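Local coordinates for protein Kif13b (Mus musculus, PDB 5B64), which belongs to the kinesin family of microtubule motors and probably carries cargo along microtubules, here as a fragment bound to another protein, at residues N9-L14 with G59-E64; K20-V25 with Y41-Q46; P65-R70 with W79-L84; R92-E97 with R109-R114. All coordinates share one frame; numbering follows the deposited sequence.

In the fold
Helix 9-34 supplies one side of both contact 1 and contact 2, and the sheet built from strands 40-46, 64-71 and 75-80 joins contact 2 to contact 3. Contact 3 is the buried one, close to the chain's centre, and combines strand hydrogen bonds with apolar and aromatic packing. Contact 2, partly buried, seats the helix on the neighbouring strand almost wholly by apolar groups. Contact 1 lies at the surface, where a loop touches the start of the same helix through leucines and one weak bond. Contact 4 shares helix 81-100 with contact 3 but sits on the far side of the centre from contact 1, and its carboxylate and aromatic rings also meet a partner protein.

Contact 1 of 4, residues N9-L14 with G59-E64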
loop_
_atom_site.group_PDB
_atom_site.type_symbol
_atom_site.label_atom_id
_atom_site.label_comp_id
_atom_site.label_asym_id
_atom_site.label_seq_id
_atom_site.Cartn_x
_atom_site.Cartn_y
_atom_site.Cartn_z
ATOM N N ASN B 9 -21.405 -40.163 -2.020
ATOM C CA ASN B 9 -20.543 -39.673 -0.950
ATOM C C ASN B 9 -19.657 -38.559 -1.487
ATOM O O ASN B 9 -19.306 -37.627 -0.765
ATOM C CB ASN B 9 -19.702 -40.799 -0.341
ATOM C CG ASN B 9 -20.553 -41.883 0.315
ATOM O OD1 ASN B 9 -20.948 -41.756 1.476
ATOM N ND2 ASN B 9 -20.835 -42.958 -0.428
ATOM N N SER B 10 -19.303 -38.646 -2.765
ATOM C CA SER B 10 -18.540 -37.573 -3.394
ATOM C C SER B 10 -19.404 -36.310 -3.549
ATOM O O SER B 10 -18.890 -35.196 -3.501
ATOM C CB SER B 10 -17.971 -38.014 -4.742
ATOM O OG SER B 10 -19.018 -38.302 -5.650
ATOM N N LEU B 11 -20.710 -36.498 -3.732
ATOM C CA LEU B 11 -21.673 -35.399 -3.721
ATOM C C LEU B 11 -21.705 -34.700 -2.360
ATOM O O LEU B 11 -21.524 -33.485 -2.261
ATOM C CB LEU B 11 -23.079 -35.907 -4.068
ATOM C CG LEU B 11 -23.476 -35.826 -5.543
ATOM C CD1 LEU B 11 -24.807 -36.486 -5.822
ATOM C CD2 LEU B 11 -23.516 -34.382 -5.968
ATOM N N MET B 12 -21.945 -35.476 -1.312
ATOM C CA MET B 12 -21.996 -34.931 0.032
ATOM C C MET B 12 -20.663 -34.288 0.416
ATOM O O MET B 12 -20.638 -33.268 1.104
ATOM C CB MET B 12 -22.397 -36.019 1.035
ATOM N N ARG B 13 -19.550 -34.869 -0.025
ATOM C CA ARG B 13 -18.246 -34.272 0.273
ATOM C C ARG B 13 -18.078 -32.954 -0.481
ATOM O O ARG B 13 -17.696 -31.948 0.105
ATOM C CB ARG B 13 -17.082 -35.234 -0.022
ATOM N N LEU B 14 -18.386 -32.961 -1.773
ATOM C CA LEU B 14 -18.342 -31.743 -2.564
ATOM C C LEU B 14 -19.252 -30.671 -1.965
ATOM O O LEU B 14 -18.860 -29.515 -1.839
ATOM C CB LEU B 14 -18.753 -32.025 -4.009
ATOM C CG LEU B 14 -18.755 -30.785 -4.901
ATOM C CD1 LEU B 14 -17.395 -30.116 -4.877
ATOM C CD2 LEU B 14 -19.160 -31.136 -6.321
ATOM N N GLY B 59 -19.094 -42.318 -12.205
ATOM C CA GLY B 59 -20.303 -41.717 -11.659
ATOM C C GLY B 59 -19.980 -40.764 -10.533
ATOM O O GLY B 59 -20.817 -39.979 -10.098
ATOM N N SER B 60 -18.734 -40.842 -10.087
ATOM C CA SER B 60 -18.157 -39.969 -9.074
ATOM C C SER B 60 -17.849 -38.584 -9.654
ATOM O O SER B 60 -17.374 -38.475 -10.786
ATOM C CB SER B 60 -16.852 -40.613 -8.583
ATOM O OG SER B 60 -16.497 -40.188 -7.286
ATOM N N LEU B 61 -18.104 -37.529 -8.881
ATOM C CA LEU B 61 -17.756 -36.163 -9.294
ATOM C C LEU B 61 -16.281 -35.899 -9.096
ATOM O O LEU B 61 -15.736 -36.203 -8.040
ATOM C CB LEU B 61 -18.556 -35.117 -8.506
ATOM C CG LEU B 61 -20.074 -35.182 -8.683
ATOM C CD1 LEU B 61 -20.672 -36.031 -7.598
ATOM C CD2 LEU B 61 -20.684 -33.813 -8.679
ATOM N N LEU B 62 -15.644 -35.318 -10.106
ATOM C CA LEU B 62 -14.211 -35.007 -10.053
ATOM C C LEU B 62 -13.935 -33.642 -9.402
ATOM O O LEU B 62 -12.794 -33.320 -9.025
ATOM C CB LEU B 62 -13.630 -35.014 -11.467
ATOM C CG LEU B 62 -13.249 -36.329 -12.152
ATOM C CD1 LEU B 62 -13.988 -37.545 -11.573
ATOM C CD2 LEU B 62 -13.484 -36.201 -13.651
ATOM N N SER B 63 -14.987 -32.844 -9.265
ATOM C CA SER B 63 -14.824 -31.467 -8.831
ATOM C C SER B 63 -14.602 -31.255 -7.352
ATOM O O SER B 63 -15.077 -32.001 -6.491
ATOM C CB SER B 63 -16.009 -30.619 -9.270
ATOM O OG SER B 63 -15.835 -30.234 -10.613
ATOM N N GLU B 64 -13.872 -30.194 -7.082
ATOM C CA GLU B 64 -13.801 -29.642 -5.755
ATOM C C GLU B 64 -13.735 -28.133 -5.938
ATOM O O GLU B 64 -13.462 -27.653 -7.043
ATOM C CB GLU B 64 -12.575 -30.171 -5.044
ATOM C CG GLU B 64 -11.294 -29.760 -5.680
ATOM C CD GLU B 64 -10.133 -30.520 -5.086
ATOM O OE1 GLU B 64 -9.041 -29.923 -4.916
ATOM O OE2 GLU B 64 -10.327 -31.722 -4.783
#
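Ser-60 and Ser-10 open the contact with their hydroxyl ends, OG to OG at 3.5 Å, a distance that is an approach and not a bond. At Leu-61 the backbone takes over: its N-H points to Ser-10 OG in a weak hydrogen bond of 3.4 Å (N to OG) that is nevertheless fairly straight, 164° at the hydrogen. A chi1 of 64° sets Ser-10 OG between the backbone N and the carbonyl carbon. The Leu-61 side chain then spreads its two methyls along the helix. CD1 meets Leu-11 CG at 3.5 Å, while CD2 approaches CD2 of Leu-14 at 3.9 Å, those two side chains crossing at about a right angle. In the fold, this is the loop between helix 49-53 and strand 64-71 packing over the first turns of helix 9-34, at the surface. The loop is tied in turn to helix 49-53, where the carbonyl O of Leu-62 bonds to Ser-51 OG. Ser-63 is met through its backbone, its carbonyl O lying 3.4 Å from Leu-14 CD1. That same methyl reaches Glu-64 CA at 3.7 Å, just where the chain enters strand 64-71 and pairs with Gln-46.

Contact 2 of 4, residues K20-V25 with Y41-Q46; sequences KANLLV and YKVTLQ
Val-25 does most of the touching, and its two methyls take different partners. CG1 faces the backbone carbonyl of Tyr-41, and CG2 packs on Tyr-41 CB at 3.4 Å while also meeting Val-43 CG2 at 3.9 Å. One turn earlier in the helix, Ala-21 CB approaches the same Val-43 CG2 at 4.0 Å, and Asn-22 OD1 comes within 3.6 Å of it, the Asn-22 and Val-43 side chains crossing at about a right angle. With Val-43 CG1 anti to the backbone N (chi1 177°), CG2 lies anti to the carbonyl carbon, beside the backbone N, and meets all three neighbours. Segments 20-25 and 41-46 run nearly antiparallel, at 163°, with axes 8.3 Å apart: a helix laid on one strand of an antiparallel sheet. Further out, Val-25 also rests on Ile-67 of the next strand and Leu-84 of helix 81-100. The Tyr-41 side chain reaches Met-91 of that helix, and its OH bonds to Phe-118 O. Between the two segments, then, cohesion comes mainly from apolar packing, with oxygens met by methyls and not by donors.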
loop_
_atom_site.group_PDB
_atom_site.type_symbol
_atom_site.label_atom_id
_atom_site.label_comp_id
_atom_site.label_asym_id
_atom_site.label_seq_id
_atom_site.Cartn_x
_atom_site.Cartn_y
_atom_site.Cartn_z
ATOM N N LYS B 20 -18.061 -24.689 2.924
ATOM C CA LYS B 20 -16.845 -24.169 3.525
ATOM C C LYS B 20 -16.275 -23.015 2.703
ATOM O O LYS B 20 -15.957 -21.971 3.248
ATOM C CB LYS B 20 -15.822 -25.304 3.635
ATOM C CG LYS B 20 -14.435 -24.946 4.157
ATOM C CD LYS B 20 -13.672 -26.238 4.413
ATOM C CE LYS B 20 -12.295 -25.991 5.020
ATOM N NZ LYS B 20 -11.799 -27.164 5.824
ATOM N N ALA B 21 -16.163 -23.209 1.392
ATOM C CA ALA B 21 -15.547 -22.217 0.520
ATOM C C ALA B 21 -16.400 -20.962 0.471
ATOM O O ALA B 21 -15.881 -19.836 0.455
ATOM C CB ALA B 21 -15.354 -22.782 -0.886
ATOM N N ASN B 22 -17.714 -21.171 0.443
ATOM C CA ASN B 22 -18.671 -20.079 0.415
ATOM C C ASN B 22 -18.476 -19.100 1.563
ATOM O O ASN B 22 -18.490 -17.891 1.356
ATOM C CB ASN B 22 -20.093 -20.618 0.409
ATOM C CG ASN B 22 -20.596 -20.884 -0.984
ATOM O OD1 ASN B 22 -19.980 -20.468 -1.966
ATOM N ND2 ASN B 22 -21.742 -21.553 -1.087
ATOM N N LEU B 23 -18.288 -19.640 2.764
ATOM C CA LEU B 23 -17.972 -18.843 3.944
ATOM C C LEU B 23 -16.595 -18.133 3.877
ATOM O O LEU B 23 -16.499 -16.936 4.126
ATOM C CB LEU B 23 -18.038 -19.726 5.198
ATOM C CG LEU B 23 -19.348 -19.906 5.982
ATOM C CD1 LEU B 23 -20.478 -19.042 5.440
ATOM C CD2 LEU B 23 -19.781 -21.373 6.084
ATOM N N LEU B 24 -15.536 -18.874 3.556
ATOM C CA LEU B 24 -14.174 -18.343 3.607
ATOM C C LEU B 24 -13.993 -17.175 2.657
ATOM O O LEU B 24 -13.340 -16.181 2.970
ATOM C CB LEU B 24 -13.167 -19.431 3.252
ATOM C CG LEU B 24 -13.172 -20.639 4.186
ATOM C CD1 LEU B 24 -11.945 -21.503 3.960
ATOM C CD2 LEU B 24 -13.259 -20.181 5.629
ATOM N N VAL B 25 -14.588 -17.318 1.489
ATOM C CA VAL B 25 -14.490 -16.335 0.435
ATOM C C VAL B 25 -15.115 -15.041 0.935
ATOM O O VAL B 25 -14.673 -13.940 0.624
ATOM C CB VAL B 25 -15.185 -16.909 -0.834
ATOM C CG1 VAL B 25 -16.269 -15.992 -1.391
ATOM C CG2 VAL B 25 -14.140 -17.325 -1.874
ATOM N N TYR B 41 -13.688 -12.414 -4.340
ATOM C CA TYR B 41 -13.485 -13.852 -4.231
ATOM C C TYR B 41 -14.765 -14.556 -4.640
ATOM O O TYR B 41 -15.806 -14.370 -4.023
ATOM C CB TYR B 41 -13.046 -14.259 -2.821
ATOM C CG TYR B 41 -11.731 -13.632 -2.420
ATOM C CD1 TYR B 41 -10.509 -14.190 -2.821
ATOM C CD2 TYR B 41 -11.708 -12.451 -1.667
ATOM C CE1 TYR B 41 -9.304 -13.593 -2.467
ATOM C CE2 TYR B 41 -10.518 -11.855 -1.310
ATOM C CZ TYR B 41 -9.320 -12.420 -1.713
ATOM O OH TYR B 41 -8.149 -11.791 -1.354
ATOM N N LYS B 42 -14.677 -15.330 -5.714
ATOM C CA LYS B 42 -15.803 -16.085 -6.221
ATOM C C LYS B 42 -15.484 -17.579 -6.169
ATOM O O LYS B 42 -14.358 -17.993 -6.433
ATOM C CB LYS B 42 -16.092 -15.688 -7.665
ATOM C CG LYS B 42 -17.061 -14.536 -7.871
ATOM C CD LYS B 42 -17.328 -14.385 -9.368
ATOM C CE LYS B 42 -18.055 -13.088 -9.710
ATOM N NZ LYS B 42 -18.068 -12.841 -11.187
ATOM N N VAL B 43 -16.484 -18.388 -5.842
ATOM C CA VAL B 43 -16.301 -19.829 -5.807
ATOM C C VAL B 43 -16.632 -20.478 -7.166
ATOM O O VAL B 43 -17.713 -20.255 -7.733
ATOM C CB VAL B 43 -17.131 -20.468 -4.664
ATOM C CG1 VAL B 43 -16.994 -21.995 -4.666
ATOM C CG2 VAL B 43 -16.728 -19.885 -3.315
ATOM N N THR B 44 -15.673 -21.246 -7.688
ATOM C CA THR B 44 -15.869 -22.071 -8.878
ATOM C C THR B 44 -15.431 -23.507 -8.633
ATOM O O THR B 44 -15.071 -23.907 -7.528
ATOM C CB THR B 44 -15.010 -21.611 -10.064
ATOM O OG1 THR B 44 -14.030 -20.651 -9.628
ATOM C CG2 THR B 44 -15.879 -21.069 -11.213
ATOM N N LEU B 45 -15.426 -24.282 -9.700
ATOM C CA LEU B 45 -14.899 -25.628 -9.619
ATOM C C LEU B 45 -13.537 -25.759 -10.285
ATOM O O LEU B 45 -13.130 -24.945 -11.126
ATOM C CB LEU B 45 -15.880 -26.610 -10.240
ATOM C CG LEU B 45 -17.229 -26.628 -9.518
ATOM C CD1 LEU B 45 -18.087 -27.789 -10.025
ATOM C CD2 LEU B 45 -17.103 -26.650 -7.991
ATOM N N GLN B 46 -12.816 -26.783 -9.871
ATOM C CA GLN B 46 -11.725 -27.267 -10.682
ATOM C C GLN B 46 -11.622 -28.770 -10.512
ATOM O O GLN B 46 -12.184 -29.357 -9.582
ATOM C CB GLN B 46 -10.400 -26.557 -10.370
ATOM C CG GLN B 46 -9.729 -26.940 -9.049
ATOM C CD GLN B 46 -8.481 -26.086 -8.771
ATOM O OE1 GLN B 46 -7.822 -25.602 -9.703
ATOM N NE2 GLN B 46 -8.168 -25.883 -7.488
#

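Contact 3 of 4, residues P65-R70 with W79-L84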
loop_
_atom_site.group_PDB
_atom_site.type_symbol
_atom_site.label_atom_id
_atom_site.label_comp_id
_atom_site.label_asym_id
_atom_site.label_seq_id
_atom_site.Cartn_x
_atom_site.Cartn_y
_atom_site.Cartn_z
ATOM N N PRO B 65 -14.024 -27.375 -4.875
ATOM C CA PRO B 65 -14.051 -25.921 -5.057
ATOM C C PRO B 65 -12.680 -25.279 -5.275
ATOM O O PRO B 65 -11.657 -25.692 -4.713
ATOM C CB PRO B 65 -14.681 -25.411 -3.755
ATOM C CG PRO B 65 -15.368 -26.593 -3.165
ATOM C CD PRO B 65 -14.596 -27.789 -3.583
ATOM N N ALA B 66 -12.683 -24.256 -6.119
ATOM C CA ALA B 66 -11.527 -23.386 -6.311
ATOM C C ALA B 66 -12.004 -21.934 -6.239
ATOM O O ALA B 66 -13.212 -21.656 -6.271
ATOM C CB ALA B 66 -10.826 -23.676 -7.647
ATOM N N ILE B 67 -11.060 -21.011 -6.134
ATOM C CA ILE B 67 -11.391 -19.634 -5.831
ATOM C C ILE B 67 -10.937 -18.702 -6.935
ATOM O O ILE B 67 -9.734 -18.601 -7.230
ATOM C CB ILE B 67 -10.723 -19.179 -4.521
ATOM C CG1 ILE B 67 -11.018 -20.171 -3.390
ATOM C CG2 ILE B 67 -11.136 -17.749 -4.189
ATOM C CD1 ILE B 67 -12.475 -20.360 -3.101
ATOM N N GLN B 68 -11.901 -18.018 -7.540
ATOM C CA GLN B 68 -11.578 -17.015 -8.530
ATOM C C GLN B 68 -11.284 -15.714 -7.820
ATOM O O GLN B 68 -12.111 -15.208 -7.070
ATOM C CB GLN B 68 -12.711 -16.822 -9.525
ATOM C CG GLN B 68 -12.483 -15.609 -10.408
ATOM C CD GLN B 68 -13.376 -15.605 -11.626
ATOM O OE1 GLN B 68 -13.228 -16.448 -12.515
ATOM N NE2 GLN B 68 -14.312 -14.655 -11.677
ATOM N N VAL B 69 -10.089 -15.191 -8.058
ATOM C CA VAL B 69 -9.601 -14.026 -7.357
ATOM C C VAL B 69 -9.489 -12.880 -8.362
ATOM O O VAL B 69 -8.743 -12.962 -9.335
ATOM C CB VAL B 69 -8.234 -14.314 -6.692
ATOM C CG1 VAL B 69 -7.755 -13.103 -5.914
ATOM C CG2 VAL B 69 -8.320 -15.534 -5.783
ATOM N N ARG B 70 -10.263 -11.823 -8.147
ATOM C CA ARG B 70 -10.261 -10.716 -9.084
ATOM C C ARG B 70 -9.909 -9.398 -8.393
ATOM O O ARG B 70 -10.426 -9.088 -7.311
ATOM C CB ARG B 70 -11.601 -10.616 -9.820
ATOM C CG ARG B 70 -11.493 -9.917 -11.172
ATOM C CD ARG B 70 -12.854 -9.502 -11.729
ATOM N NE ARG B 70 -13.717 -10.641 -12.034
ATOM C CZ ARG B 70 -13.859 -11.173 -13.246
ATOM N NH1 ARG B 70 -13.192 -10.670 -14.278
ATOM N NH2 ARG B 70 -14.673 -12.207 -13.429
ATOM N N TRP B 79 -7.120 -19.503 -7.167
ATOM C CA TRP B 79 -6.475 -20.184 -6.043
ATOM C C TRP B 79 -7.215 -21.468 -5.676
ATOM O O TRP B 79 -8.436 -21.572 -5.810
ATOM C CB TRP B 79 -6.516 -19.341 -4.787
ATOM C CG TRP B 79 -5.828 -18.055 -4.825
ATOM C CD1 TRP B 79 -5.156 -17.504 -5.868
ATOM C CD2 TRP B 79 -5.751 -17.122 -3.748
ATOM N NE1 TRP B 79 -4.649 -16.282 -5.502
ATOM C CE2 TRP B 79 -5.008 -16.019 -4.210
ATOM C CE3 TRP B 79 -6.242 -17.111 -2.436
ATOM C CZ2 TRP B 79 -4.734 -14.914 -3.400
ATOM C CZ3 TRP B 79 -5.965 -16.015 -1.633
ATOM C CH2 TRP B 79 -5.213 -14.935 -2.116
ATOM N N SER B 80 -6.475 -22.429 -5.153
ATOM C CA SER B 80 -7.097 -23.604 -4.578
ATOM C C SER B 80 -7.748 -23.203 -3.261
ATOM O O SER B 80 -7.365 -22.201 -2.643
ATOM C CB SER B 80 -6.047 -24.677 -4.308
ATOM O OG SER B 80 -5.245 -24.329 -3.182
ATOM N N LEU B 81 -8.734 -23.988 -2.835
ATOM C CA LEU B 81 -9.370 -23.782 -1.545
ATOM C C LEU B 81 -8.319 -23.803 -0.427
ATOM O O LEU B 81 -8.313 -22.928 0.446
ATOM C CB LEU B 81 -10.457 -24.834 -1.299
ATOM C CG LEU B 81 -11.212 -24.635 0.017
ATOM C CD1 LEU B 81 -11.884 -23.234 0.059
ATOM C CD2 LEU B 81 -12.213 -25.742 0.296
ATOM N N GLU B 82 -7.430 -24.793 -0.475
ATOM C CA GLU B 82 -6.356 -24.936 0.511
ATOM C C GLU B 82 -5.538 -23.657 0.569
ATOM O O GLU B 82 -5.148 -23.210 1.639
ATOM C CB GLU B 82 -5.443 -26.116 0.162
ATOM C CG GLU B 82 -4.230 -26.265 1.075
ATOM C CD GLU B 82 -3.267 -27.387 0.649
ATOM O OE1 GLU B 82 -2.568 -27.941 1.534
ATOM O OE2 GLU B 82 -3.196 -27.705 -0.562
ATOM N N LYS B 83 -5.289 -23.065 -0.591
ATOM C CA LYS B 83 -4.502 -21.852 -0.637
ATOM C C LYS B 83 -5.226 -20.659 0.014
ATOM O O LYS B 83 -4.601 -19.887 0.758
ATOM C CB LYS B 83 -4.039 -21.533 -2.063
ATOM C CG LYS B 83 -3.486 -20.124 -2.180
ATOM C CD LYS B 83 -2.742 -19.889 -3.461
ATOM C CE LYS B 83 -2.399 -18.421 -3.602
ATOM N NZ LYS B 83 -1.457 -18.217 -4.719
ATOM N N LEU B 84 -6.524 -20.506 -0.254
ATOM C CA LEU B 84 -7.307 -19.459 0.404
ATOM C C LEU B 84 -7.303 -19.683 1.927
ATOM O O LEU B 84 -7.098 -18.758 2.727
ATOM C CB LEU B 84 -8.735 -19.438 -0.133
ATOM C CG LEU B 84 -9.735 -18.463 0.501
ATOM C CD1 LEU B 84 -9.300 -17.023 0.341
ATOM C CD2 LEU B 84 -11.151 -18.635 -0.087
#
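Trp-79 O accepts the shortest polar bond here, from Ile-67 N at 2.7 Å, with the donor nearly in line with the carbonyl (C=O...N 163°). The return bond, Trp-79 N to Ile-67 O at 2.8 Å, makes the two residues an antiparallel hydrogen-bonded pair. Their side chains share one face of the sheet, and there Ile-67 CG1 meets Leu-84 CD2 at 3.6 Å, the two side chains crossing at about a right angle. Leu-81 continues this apolar layer, its CD1 lying 4.3 Å from Ile-67 CD1. Val-69 CG2, anti to its own carbonyl carbon and beside the backbone N, lies above the five-membered ring of Trp-79, 3.5 Å from the centroid and 3° off the normal, a CH-pi contact. On the opposite face Lys-83 CE stands 3.4 Å above the plane, offset toward the rim, so aliphatic groups sandwich the indole; Arg-87 adds a cation-pi contact, and NE1 bonds to Gln-77 OE1. Ser-80 is the N-cap of helix 81-100: its OG accepts from Lys-83 N at 2.9 Å. The whole is a beta hairpin whose second strand runs directly into helix 81-100, with helices 9-34 and 81-100 packed against the face that carries Ile-67.

Contact 4 of 4, residues R92-E97 with R109-R114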
loop_
_atom_site.group_PDB
_atom_site.type_symbol
_atom_site.label_atom_id
_atom_site.label_comp_id
_atom_site.label_asym_id
_atom_site.label_seq_id
_atom_site.Cartn_x
_atom_site.Cartn_y
_atom_site.Cartn_z
ATOM N N ARG B 92 -6.053 -12.593 8.438
ATOM C CA ARG B 92 -6.418 -12.438 9.850
ATOM C C ARG B 92 -5.317 -11.793 10.695
ATOM O O ARG B 92 -5.591 -10.861 11.446
ATOM C CB ARG B 92 -6.813 -13.782 10.456
ATOM C CG ARG B 92 -8.054 -14.376 9.826
ATOM C CD ARG B 92 -8.368 -15.744 10.399
ATOM N NE ARG B 92 -9.458 -16.387 9.673
ATOM C CZ ARG B 92 -9.418 -17.617 9.180
ATOM N NH1 ARG B 92 -8.339 -18.376 9.343
ATOM N NH2 ARG B 92 -10.472 -18.095 8.534
ATOM N N ASP B 93 -4.089 -12.292 10.561
ATOM C CA ASP B 93 -2.910 -11.695 11.203
ATOM C C ASP B 93 -2.743 -10.236 10.866
ATOM O O ASP B 93 -2.597 -9.410 11.770
ATOM C CB ASP B 93 -1.628 -12.408 10.790
ATOM C CG ASP B 93 -1.466 -13.758 11.463
ATOM O OD1 ASP B 93 -2.285 -14.079 12.356
ATOM O OD2 ASP B 93 -0.515 -14.496 11.098
ATOM N N LEU B 94 -2.759 -9.924 9.566
ATOM C CA LEU B 94 -2.527 -8.554 9.098
ATOM C C LEU B 94 -3.633 -7.632 9.610
ATOM O O LEU B 94 -3.388 -6.502 10.044
ATOM C CB LEU B 94 -2.480 -8.504 7.576
ATOM C CG LEU B 94 -1.964 -7.196 6.968
ATOM C CD1 LEU B 94 -0.524 -6.913 7.403
ATOM C CD2 LEU B 94 -2.075 -7.205 5.430
ATOM N N TYR B 95 -4.850 -8.154 9.583
ATOM C CA TYR B 95 -6.003 -7.432 10.078
ATOM C C TYR B 95 -5.884 -7.082 11.566
ATOM O O TYR B 95 -6.111 -5.940 11.966
ATOM C CB TYR B 95 -7.259 -8.263 9.839
ATOM C CG TYR B 95 -8.508 -7.557 10.250
ATOM C CD1 TYR B 95 -9.090 -6.599 9.424
ATOM C CD2 TYR B 95 -9.116 -7.837 11.471
ATOM C CE1 TYR B 95 -10.265 -5.946 9.800
ATOM C CE2 TYR B 95 -10.280 -7.177 11.862
ATOM C CZ TYR B 95 -10.849 -6.234 11.020
ATOM O OH TYR B 95 -12.005 -5.583 11.405
ATOM N N GLN B 96 -5.542 -8.071 12.383
ATOM C CA GLN B 96 -5.441 -7.850 13.817
ATOM C C GLN B 96 -4.266 -6.924 14.093
ATOM O O GLN B 96 -4.311 -6.105 15.001
ATOM C CB GLN B 96 -5.275 -9.170 14.560
ATOM C CG GLN B 96 -5.169 -9.005 16.052
ATOM C CD GLN B 96 -4.968 -10.334 16.769
ATOM O OE1 GLN B 96 -4.188 -11.187 16.327
ATOM N NE2 GLN B 96 -5.677 -10.519 17.879
ATOM N N GLU B 97 -3.219 -7.046 13.287
ATOM C CA GLU B 97 -2.087 -6.144 13.399
ATOM C C GLU B 97 -2.517 -4.704 13.089
ATOM O O GLU B 97 -2.106 -3.763 13.764
ATOM C CB GLU B 97 -0.943 -6.579 12.477
ATOM C CG GLU B 97 0.392 -6.034 12.926
ATOM C CD GLU B 97 1.507 -6.196 11.897
ATOM O OE1 GLU B 97 2.608 -5.613 12.111
ATOM O OE2 GLU B 97 1.285 -6.896 10.888
ATOM N N ARG B 109 2.365 3.327 7.873
ATOM C CA ARG B 109 1.531 3.505 6.680
ATOM C C ARG B 109 2.033 2.652 5.511
ATOM O O ARG B 109 1.280 1.861 4.940
ATOM C CB ARG B 109 1.499 4.972 6.257
ATOM C CG ARG B 109 0.357 5.812 6.798
ATOM C CD ARG B 109 0.557 7.267 6.383
ATOM N NE ARG B 109 0.898 8.088 7.538
ATOM C CZ ARG B 109 1.908 8.941 7.609
ATOM N NH1 ARG B 109 2.726 9.138 6.588
ATOM N NH2 ARG B 109 2.098 9.603 8.731
ATOM N N SER B 110 3.308 2.798 5.160
ATOM C CA SER B 110 3.844 2.054 4.019
ATOM C C SER B 110 3.757 0.539 4.230
ATOM O O SER B 110 3.428 -0.210 3.311
ATOM C CB SER B 110 5.287 2.462 3.731
ATOM O OG SER B 110 5.743 1.877 2.512
ATOM N N TYR B 111 4.052 0.102 5.450
ATOM C CA TYR B 111 3.975 -1.297 5.779
ATOM C C TYR B 111 2.596 -1.875 5.426
ATOM O O TYR B 111 2.509 -2.887 4.750
ATOM C CB TYR B 111 4.350 -1.548 7.245
ATOM C CG TYR B 111 3.966 -2.943 7.690
ATOM C CD1 TYR B 111 2.687 -3.208 8.180
ATOM C CD2 TYR B 111 4.860 -4.005 7.575
ATOM C CE1 TYR B 111 2.318 -4.470 8.554
ATOM C CE2 TYR B 111 4.497 -5.282 7.960
ATOM C CZ TYR B 111 3.220 -5.508 8.450
ATOM O OH TYR B 111 2.823 -6.774 8.839
ATOM N N PHE B 112 1.526 -1.233 5.880
ATOM C CA PHE B 112 0.172 -1.697 5.566
ATOM C C PHE B 112 -0.179 -1.523 4.086
ATOM O O PHE B 112 -0.883 -2.361 3.511
ATOM C CB PHE B 112 -0.891 -1.062 6.495
ATOM C CG PHE B 112 -0.819 -1.572 7.916
ATOM C CD1 PHE B 112 -1.263 -2.854 8.233
ATOM C CD2 PHE B 112 -0.243 -0.801 8.923
ATOM C CE1 PHE B 112 -1.154 -3.348 9.543
ATOM C CE2 PHE B 112 -0.141 -1.284 10.248
ATOM C CZ PHE B 112 -0.594 -2.561 10.555
ATOM N N LYS B 113 0.316 -0.454 3.465
ATOM C CA LYS B 113 0.008 -0.220 2.057
ATOM C C LYS B 113 0.569 -1.347 1.188
ATOM O O LYS B 113 -0.094 -1.828 0.271
ATOM C CB LYS B 113 0.546 1.135 1.571
ATOM C CG LYS B 113 0.294 1.365 0.068
ATOM C CD LYS B 113 1.069 2.562 -0.494
ATOM C CE LYS B 113 2.109 2.160 -1.566
ATOM N NZ LYS B 113 1.597 2.073 -2.988
ATOM N N ARG B 114 1.796 -1.762 1.491
ATOM C CA ARG B 114 2.502 -2.716 0.663
ATOM C C ARG B 114 2.132 -4.168 0.957
ATOM O O ARG B 114 2.350 -5.032 0.113
ATOM C CB ARG B 114 4.019 -2.510 0.790
ATOM C CG ARG B 114 4.471 -1.172 0.317
ATOM C CD ARG B 114 5.966 -1.064 0.229
ATOM N NE ARG B 114 6.544 -1.672 -0.972
ATOM C CZ ARG B 114 6.547 -1.112 -2.182
ATOM N NH1 ARG B 114 5.958 0.068 -2.392
ATOM N NH2 ARG B 114 7.132 -1.747 -3.193
#
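Tyr-111 and Glu-97 link two helices that run roughly antiparallel, 153° between their directions and 11.6 Å between the axes of the short segments: a helical hairpin formed by helix 81-100 and helix 106-114, with long side chains spanning the gap. The polar part is a single bond. Tyr-111 OH donates to the syn lone pair of Glu-97 OE2, 2.6 Å away, with the two side chains meeting tip to tip and the carboxylate and ring planes 66° apart. Glu-97 CG is anti to the backbone N (chi1 -158°), and the extended side chain beyond carries the carboxylate across. OE1 of Glu-97 and OH of Tyr-111 both bond also to side chains of a partner protein, which would probably polarise this pair further. Among apolar groups, the Leu-94 and Tyr-111 side chains slide past each other in opposite directions, CD1 lying 3.9 Å from CE1. Leu-94 CD1 is also 4.2 Å from Phe-112 CE1. Phe-112 further meets carbonyls of helix 81-100: its CZ comes within 3.7 Å of Glu-97 O, and Leu-94 O lies at the ring edge, near the plane. Of the ring-to-ring contacts, Trp-98 meets Phe-112 edge-to-face. Within helix 106-114, Tyr-111 CD1 sits over the centre of the Phe-112 ring, 3.7 Å above its plane.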